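Local atomic coordinates of esterase (Uncultured bacterium, PDB entry 5EGN), a protein that hydrolyses carboxylic esters and acts as a lactonase that degrades N-acyl homoserine lactones, signals of bacterial quorum sensing. Residues 157-161 against 243-249. The protein carries 2 engineered substitutions. Sequence-based numbering, arbitrary orientation.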
loop_
_atom_site.group_PDB
_atom_site.type_symbol
_atom_site.label_atom_id
_atom_site.label_comp_id
_atom_site.label_asym_id
_atom_site.label_seq_id
_atom_site.Cartn_x
_atom_site.Cartn_y
_atom_site.Cartn_z
ATOM N N GLU A 157 -14.364 -13.307 -4.072
ATOM C CA GLU A 157 -12.985 -13.538 -4.489
ATOM C C GLU A 157 -11.952 -12.716 -3.712
ATOM O O GLU A 157 -10.809 -13.144 -3.563
ATOM C CB GLU A 157 -12.843 -13.264 -5.989
ATOM C CG GLU A 157 -13.689 -14.181 -6.867
ATOM C CD GLU A 157 -13.502 -13.923 -8.352
ATOM O OE1 GLU A 157 -12.788 -12.963 -8.706
ATOM O OE2 GLU A 157 -14.070 -14.683 -9.165
ATOM N N ARG A 158 -12.345 -11.542 -3.220
ATOM C CA ARG A 158 -11.415 -10.677 -2.490
ATOM C C ARG A 158 -11.998 -10.127 -1.183
ATOM O O ARG A 158 -12.305 -8.940 -1.093
ATOM C CB ARG A 158 -10.971 -9.504 -3.373
ATOM C CG ARG A 158 -10.522 -9.892 -4.776
ATOM C CD ARG A 158 -9.828 -8.736 -5.480
ATOM N NE ARG A 158 -9.550 -9.038 -6.882
ATOM C CZ ARG A 158 -8.430 -8.700 -7.515
ATOM N NH1 ARG A 158 -7.469 -8.052 -6.870
ATOM N NH2 ARG A 158 -8.267 -9.016 -8.792
ATOM N N PRO A 159 -12.146 -10.989 -0.160
ATOM C CA PRO A 159 -12.666 -10.565 1.150
ATOM C C PRO A 159 -11.703 -9.638 1.904
ATOM O O PRO A 159 -12.106 -8.881 2.805
ATOM C CB PRO A 159 -12.844 -11.891 1.899
ATOM C CG PRO A 159 -11.883 -12.827 1.245
ATOM C CD PRO A 159 -11.860 -12.434 -0.200
ATOM N N GLU A 160 -10.432 -9.696 1.517
ATOM C CA GLU A 160 -9.391 -8.886 2.138
ATOM C C GLU A 160 -9.650 -7.387 1.980
ATOM O O GLU A 160 -9.152 -6.579 2.767
ATOM C CB GLU A 160 -8.022 -9.239 1.552
ATOM C CG GLU A 160 -7.866 -8.919 0.072
ATOM C CD GLU A 160 -8.172 -10.103 -0.824
ATOM O OE1 GLU A 160 -8.727 -11.105 -0.326
ATOM O OE2 GLU A 160 -7.847 -10.035 -2.027
ATOM N N ILE A 161 -10.424 -7.021 0.963
ATOM C CA ILE A 161 -10.771 -5.625 0.721
ATOM C C ILE A 161 -11.680 -5.085 1.826
ATOM O O ILE A 161 -11.357 -4.090 2.482
ATOM C CB ILE A 161 -11.464 -5.449 -0.647
ATOM C CG1 ILE A 161 -10.518 -5.852 -1.780
ATOM C CG2 ILE A 161 -11.934 -4.014 -0.825
ATOM C CD1 ILE A 161 -11.121 -5.716 -3.162
ATOM N N PHE A 243 -14.670 0.480 -4.558
ATOM C CA PHE A 243 -13.223 0.471 -4.730
ATOM C C PHE A 243 -12.774 -0.255 -5.994
ATOM O O PHE A 243 -12.181 -1.328 -5.924
ATOM C CB PHE A 243 -12.562 -0.158 -3.504
ATOM C CG PHE A 243 -13.117 0.340 -2.200
ATOM C CD1 PHE A 243 -12.699 1.548 -1.668
ATOM C CD2 PHE A 243 -14.061 -0.401 -1.507
ATOM C CE1 PHE A 243 -13.211 2.007 -0.468
ATOM C CE2 PHE A 243 -14.576 0.052 -0.308
ATOM C CZ PHE A 243 -14.152 1.258 0.211
ATOM N N TYR A 244 -13.048 0.351 -7.145
ATOM C CA TYR A 244 -12.654 -0.202 -8.437
ATOM C C TYR A 244 -11.146 -0.443 -8.520
ATOM O O TYR A 244 -10.698 -1.411 -9.133
ATOM C CB TYR A 244 -13.098 0.735 -9.565
ATOM C CG TYR A 244 -13.027 0.144 -10.957
ATOM C CD1 TYR A 244 -12.983 -1.230 -11.155
ATOM C CD2 TYR A 244 -13.001 0.966 -12.077
ATOM C CE1 TYR A 244 -12.916 -1.767 -12.427
ATOM C CE2 TYR A 244 -12.934 0.438 -13.350
ATOM C CZ TYR A 244 -12.893 -0.927 -13.521
ATOM O OH TYR A 244 -12.827 -1.455 -14.790
ATOM N N GLN A 245 -10.366 0.432 -7.891
ATOM C CA GLN A 245 -8.912 0.341 -7.970
ATOM C C GLN A 245 -8.375 -0.857 -7.190
ATOM O O GLN A 245 -7.232 -1.268 -7.382
ATOM C CB GLN A 245 -8.257 1.632 -7.466
ATOM C CG GLN A 245 -8.206 1.779 -5.954
ATOM C CD GLN A 245 -9.452 2.424 -5.382
ATOM O OE1 GLN A 245 -10.567 1.966 -5.621
ATOM N NE2 GLN A 245 -9.266 3.501 -4.627
ATOM N N LEU A 246 -9.205 -1.418 -6.315
ATOM C CA LEU A 246 -8.817 -2.598 -5.546
ATOM C C LEU A 246 -9.563 -3.851 -5.999
ATOM O O LEU A 246 -9.007 -4.950 -5.985
ATOM C CB LEU A 246 -9.057 -2.370 -4.052
ATOM C CG LEU A 246 -7.983 -1.595 -3.291
ATOM C CD1 LEU A 246 -8.312 -1.557 -1.808
ATOM C CD2 LEU A 246 -6.615 -2.214 -3.524
ATOM N N GLU A 247 -10.821 -3.683 -6.394
ATOM C CA GLU A 247 -11.655 -4.812 -6.794
ATOM C C GLU A 247 -11.210 -5.392 -8.136
ATOM O O GLU A 247 -11.113 -6.610 -8.292
ATOM C CB GLU A 247 -13.126 -4.392 -6.848
ATOM C CG GLU A 247 -13.701 -4.029 -5.480
ATOM C CD GLU A 247 -15.177 -3.691 -5.534
ATOM O OE1 GLU A 247 -15.539 -2.554 -5.159
ATOM O OE2 GLU A 247 -15.976 -4.562 -5.937
ATOM N N ARG A 248 -10.953 -4.520 -9.104
ATOM C CA ARG A 248 -10.408 -4.940 -10.394
ATOM C C ARG A 248 -9.303 -3.981 -10.831
ATOM O O ARG A 248 -9.487 -3.208 -11.769
ATOM C CB ARG A 248 -11.505 -5.005 -11.461
ATOM C CG ARG A 248 -12.705 -5.861 -11.080
ATOM C CD ARG A 248 -13.640 -6.082 -12.259
ATOM N NE ARG A 248 -13.037 -6.936 -13.277
ATOM C CZ ARG A 248 -13.038 -8.264 -13.232
ATOM N NH1 ARG A 248 -13.608 -8.895 -12.214
ATOM N NH2 ARG A 248 -12.466 -8.963 -14.203
ATOM N N PRO A 249 -8.145 -4.036 -10.149
ATOM C CA PRO A 249 -7.053 -3.062 -10.284
ATOM C C PRO A 249 -6.539 -2.853 -11.710
ATOM O O PRO A 249 -6.389 -1.706 -12.128
ATOM C CB PRO A 249 -5.950 -3.659 -9.405
ATOM C CG PRO A 249 -6.674 -4.490 -8.408
ATOM C CD PRO A 249 -7.817 -5.086 -9.168
#
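Ile161, in the first turn of helix 159-168, gives up more surface here than any other residue of the two segments. Its CA-to-CB bond points at the short helix 244-247, and its CD1, carried out by a trans chi2, lies 3.6 Å from Leu246 O, 4.0 Å from Leu246 CB and 3.8 Å from Glu247 CA. On the other branch, Ile161 CG2 lies 4.2 Å from Phe243 CD2. A branched, wholly apolar side chain suits this place, touching several residues of one helical turn.

Arg158, where the chain leaves helix 152-157, is the second large contributor. Its long side chain lays one flat guanidinium face over the end of helix 244-247, with Arg158 NE 3.2 Å from Glu247 O and Arg158 NH1 3.8 Å from Pro249 CD. The angle at NE is too poor for a hydrogen bond, but NH1 still reaches a salt bridge to Glu160 of the second subunit.

Leu246 meets Ile161 through its carbonyl and CB; its side chain also packs on Met165 and Ile34, a buried setting that suits leucine. Glu247 CG lies 3.9 Å from Ile161 CD1. The buried Glu247 carboxylate is satisfied by Phe243 N, 3.2 Å from Glu247 OE1, and by the hydroxyls of Ser154 and Ser151, hydrogen-bonded to OE2.

Phe243 lies near, without touching, the probable nucleophile elbow around Ser93, so the contact probably borders the active site. It joins the helical region inserted between strands 110-116 and 206-211, as in the cap of many alpha/beta hydrolases, to the segment leading from the last strand, 233-237, into helix 249-257.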